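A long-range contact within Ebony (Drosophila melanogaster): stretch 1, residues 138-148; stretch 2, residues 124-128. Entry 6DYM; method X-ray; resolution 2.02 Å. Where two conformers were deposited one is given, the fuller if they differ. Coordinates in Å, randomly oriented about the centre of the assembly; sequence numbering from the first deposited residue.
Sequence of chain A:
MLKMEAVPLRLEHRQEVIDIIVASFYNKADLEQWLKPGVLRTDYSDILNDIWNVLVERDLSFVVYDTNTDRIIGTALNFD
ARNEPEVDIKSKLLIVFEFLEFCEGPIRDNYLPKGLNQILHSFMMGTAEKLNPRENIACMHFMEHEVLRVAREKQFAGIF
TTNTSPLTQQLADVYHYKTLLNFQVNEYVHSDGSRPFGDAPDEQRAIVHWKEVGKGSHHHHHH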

# COMPACT_ATOMS: atom_id res chain seq x y z
N ALA A 138 6.03 -8.10 13.85
CA ALA A 138 7.05 -8.94 13.23
C ALA A 138 6.84 -9.05 11.73
O ALA A 138 7.79 -8.94 10.95
CB ALA A 138 7.07 -10.33 13.88
N CYS A 139 5.59 -9.27 11.30
CA CYS A 139 5.32 -9.40 9.87
C CYS A 139 5.61 -8.10 9.13
O CYS A 139 6.19 -8.11 8.04
CB CYS A 139 3.88 -9.86 9.65
SG CYS A 139 3.52 -10.42 7.96
N MET A 140 5.23 -6.96 9.72
CA MET A 140 5.50 -5.68 9.07
C MET A 140 6.99 -5.44 8.91
O MET A 140 7.45 -5.04 7.83
CB MET A 140 4.86 -4.54 9.88
CG MET A 140 3.34 -4.52 9.83
SD MET A 140 2.69 -4.26 8.16
CE MET A 140 2.81 -2.47 8.04
N HIS A 141 7.77 -5.69 9.97
CA HIS A 141 9.23 -5.58 9.86
C HIS A 141 9.76 -6.49 8.76
O HIS A 141 10.65 -6.10 7.99
CB HIS A 141 9.90 -5.92 11.20
CG HIS A 141 9.95 -4.77 12.17
ND1 HIS A 141 10.72 -3.65 11.97
CD2 HIS A 141 9.34 -4.59 13.37
CE1 HIS A 141 10.57 -2.82 12.98
NE2 HIS A 141 9.74 -3.37 13.85
N PHE A 142 9.22 -7.70 8.66
CA PHE A 142 9.70 -8.67 7.67
C PHE A 142 9.39 -8.20 6.26
O PHE A 142 10.24 -8.26 5.37
CB PHE A 142 9.07 -10.04 7.95
CG PHE A 142 9.58 -11.14 7.06
CD1 PHE A 142 10.75 -11.81 7.37
CD2 PHE A 142 8.87 -11.51 5.93
CE1 PHE A 142 11.22 -12.83 6.55
CE2 PHE A 142 9.33 -12.54 5.12
CZ PHE A 142 10.50 -13.19 5.42
N MET A 143 8.16 -7.75 6.02
CA MET A 143 7.80 -7.28 4.68
C MET A 143 8.56 -6.01 4.32
O MET A 143 8.95 -5.82 3.17
CB MET A 143 6.30 -7.01 4.60
CG MET A 143 5.46 -8.23 4.86
SD MET A 143 3.78 -7.97 4.31
CE MET A 143 3.09 -7.04 5.68
N GLU A 144 8.76 -5.12 5.29
CA GLU A 144 9.55 -3.92 5.03
C GLU A 144 10.96 -4.28 4.61
O GLU A 144 11.53 -3.67 3.69
CB GLU A 144 9.55 -3.06 6.29
CG GLU A 144 10.40 -1.82 6.22
CD GLU A 144 10.17 -1.02 4.95
OE1 GLU A 144 11.19 -0.62 4.33
OE2 GLU A 144 9.00 -0.80 4.59
N HIS A 145 11.55 -5.27 5.28
CA HIS A 145 12.89 -5.74 4.93
C HIS A 145 12.91 -6.40 3.56
O HIS A 145 13.88 -6.23 2.81
CB HIS A 145 13.38 -6.71 6.02
CG HIS A 145 14.72 -7.34 5.74
ND1 HIS A 145 14.86 -8.49 4.98
CD2 HIS A 145 15.96 -7.02 6.17
CE1 HIS A 145 16.13 -8.83 4.93
NE2 HIS A 145 16.82 -7.95 5.65
N GLU A 146 11.87 -7.15 3.21
CA GLU A 146 11.87 -7.85 1.93
C GLU A 146 11.55 -6.93 0.76
O GLU A 146 12.04 -7.17 -0.35
CB GLU A 146 10.88 -9.02 1.97
CG GLU A 146 11.38 -10.20 2.79
CD GLU A 146 12.73 -10.70 2.32
OE1 GLU A 146 12.84 -11.12 1.14
OE2 GLU A 146 13.70 -10.66 3.12
N VAL A 147 10.74 -5.90 0.96
CA VAL A 147 10.51 -4.94 -0.12
C VAL A 147 11.83 -4.27 -0.51
O VAL A 147 12.13 -4.11 -1.70
CB VAL A 147 9.44 -3.91 0.29
CG1 VAL A 147 9.39 -2.77 -0.73
CG2 VAL A 147 8.08 -4.58 0.39
N LEU A 148 12.64 -3.91 0.48
CA LEU A 148 13.97 -3.37 0.21
C LEU A 148 14.80 -4.35 -0.63
O LEU A 148 15.45 -3.95 -1.60
CB LEU A 148 14.69 -3.04 1.52
CG LEU A 148 14.13 -1.85 2.32
CD1 LEU A 148 14.60 -1.84 3.78
CD2 LEU A 148 14.47 -0.52 1.64
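Stretch 2, residues 124-128: MMGTA

Residues 138-148 are all helical; stretch 2 is the end of an extended β-strand that begins before M124 and runs through T127, with A128 already beyond it in loop or turn. The strand runs roughly antiparallel to the helix: their N-to-C directions differ by 148°, and the axes approach to 9.2 Å. The register follows from this direction, C139 facing T127 (CA to CA 7.2 Å) and M143, one helical turn later, facing M125 (CA to CA 8.2 Å).

Strand geometry decides which residues take part. Side chains alternate along an extended backbone, so M125 and T127 both direct their CA-to-CB bonds toward the helix, while M124 is out of reach. On the helix, C139, M143 and V147 recur at intervals of four and form a stripe directed at the strand.

The contact is apolar, and no hydrogen bond crosses it; the helix instead satisfies its backbone internally, as in M143 N to C139 O at 2.8 Å. M125 contributes most to the packing. Its long, flexible side chain reaches out toward the helix: its CG lies 3.6 Å from M143 CE, and its terminal CE lies 3.6 Å from CG2 of V147, a branched apolar residue. M140 points sideways at its CA-to-CB bond, yet three m rotamers bring its end nearer, with CE 4.3 Å from M125 SD.

T127 combines two characters. Its methyl CG2 faces the helix, 3.7 Å from M143 CE, 3.9 Å from C139 SG and 4.1 Å from M140 SD, whereas its hydroxyl OG1 is hydrogen-bonded to a residue adjoining one of the stretches. The compact cysteine suits the closest backbone pairing in this register.

Between M125 and T127, G126 contributes backbone, since a CB would point away: its O lies 3.6 Å from M143 CE, a van der Waals contact. M143 is long enough for its methyl to touch three consecutive strand residues.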

# COMPACT_ATOMS: atom_id res chain seq x y z
N MET A 124 0.25 -1.56 -1.77
CA MET A 124 -0.56 -2.19 -0.74
C MET A 124 0.31 -3.09 0.13
O MET A 124 1.20 -3.79 -0.38
CB MET A 124 -1.73 -3.01 -1.31
CG MET A 124 -2.76 -2.19 -2.07
SD MET A 124 -4.35 -3.01 -2.29
CE MET A 124 -5.21 -1.80 -3.30
N MET A 125 0.05 -3.05 1.43
CA MET A 125 0.65 -3.96 2.40
C MET A 125 -0.43 -4.34 3.39
O MET A 125 -1.17 -3.48 3.86
CB MET A 125 1.83 -3.30 3.13
CG MET A 125 2.98 -4.24 3.45
SD MET A 125 4.42 -3.38 4.13
CE MET A 125 5.58 -3.48 2.77
N GLY A 126 -0.54 -5.63 3.70
CA GLY A 126 -1.56 -6.09 4.62
C GLY A 126 -1.11 -7.33 5.36
O GLY A 126 -0.24 -8.08 4.89
N THR A 127 -1.70 -7.54 6.54
CA THR A 127 -1.44 -8.72 7.35
C THR A 127 -2.77 -9.36 7.72
O THR A 127 -3.80 -8.69 7.80
CB THR A 127 -0.69 -8.38 8.64
OG1 THR A 127 -1.44 -7.42 9.37
CG2 THR A 127 0.69 -7.83 8.33
N ALA A 128 -2.73 -10.67 7.99
CA ALA A 128 -3.94 -11.42 8.30
C ALA A 128 -4.60 -10.90 9.58
O ALA A 128 -3.93 -10.41 10.50
CB ALA A 128 -3.62 -12.91 8.44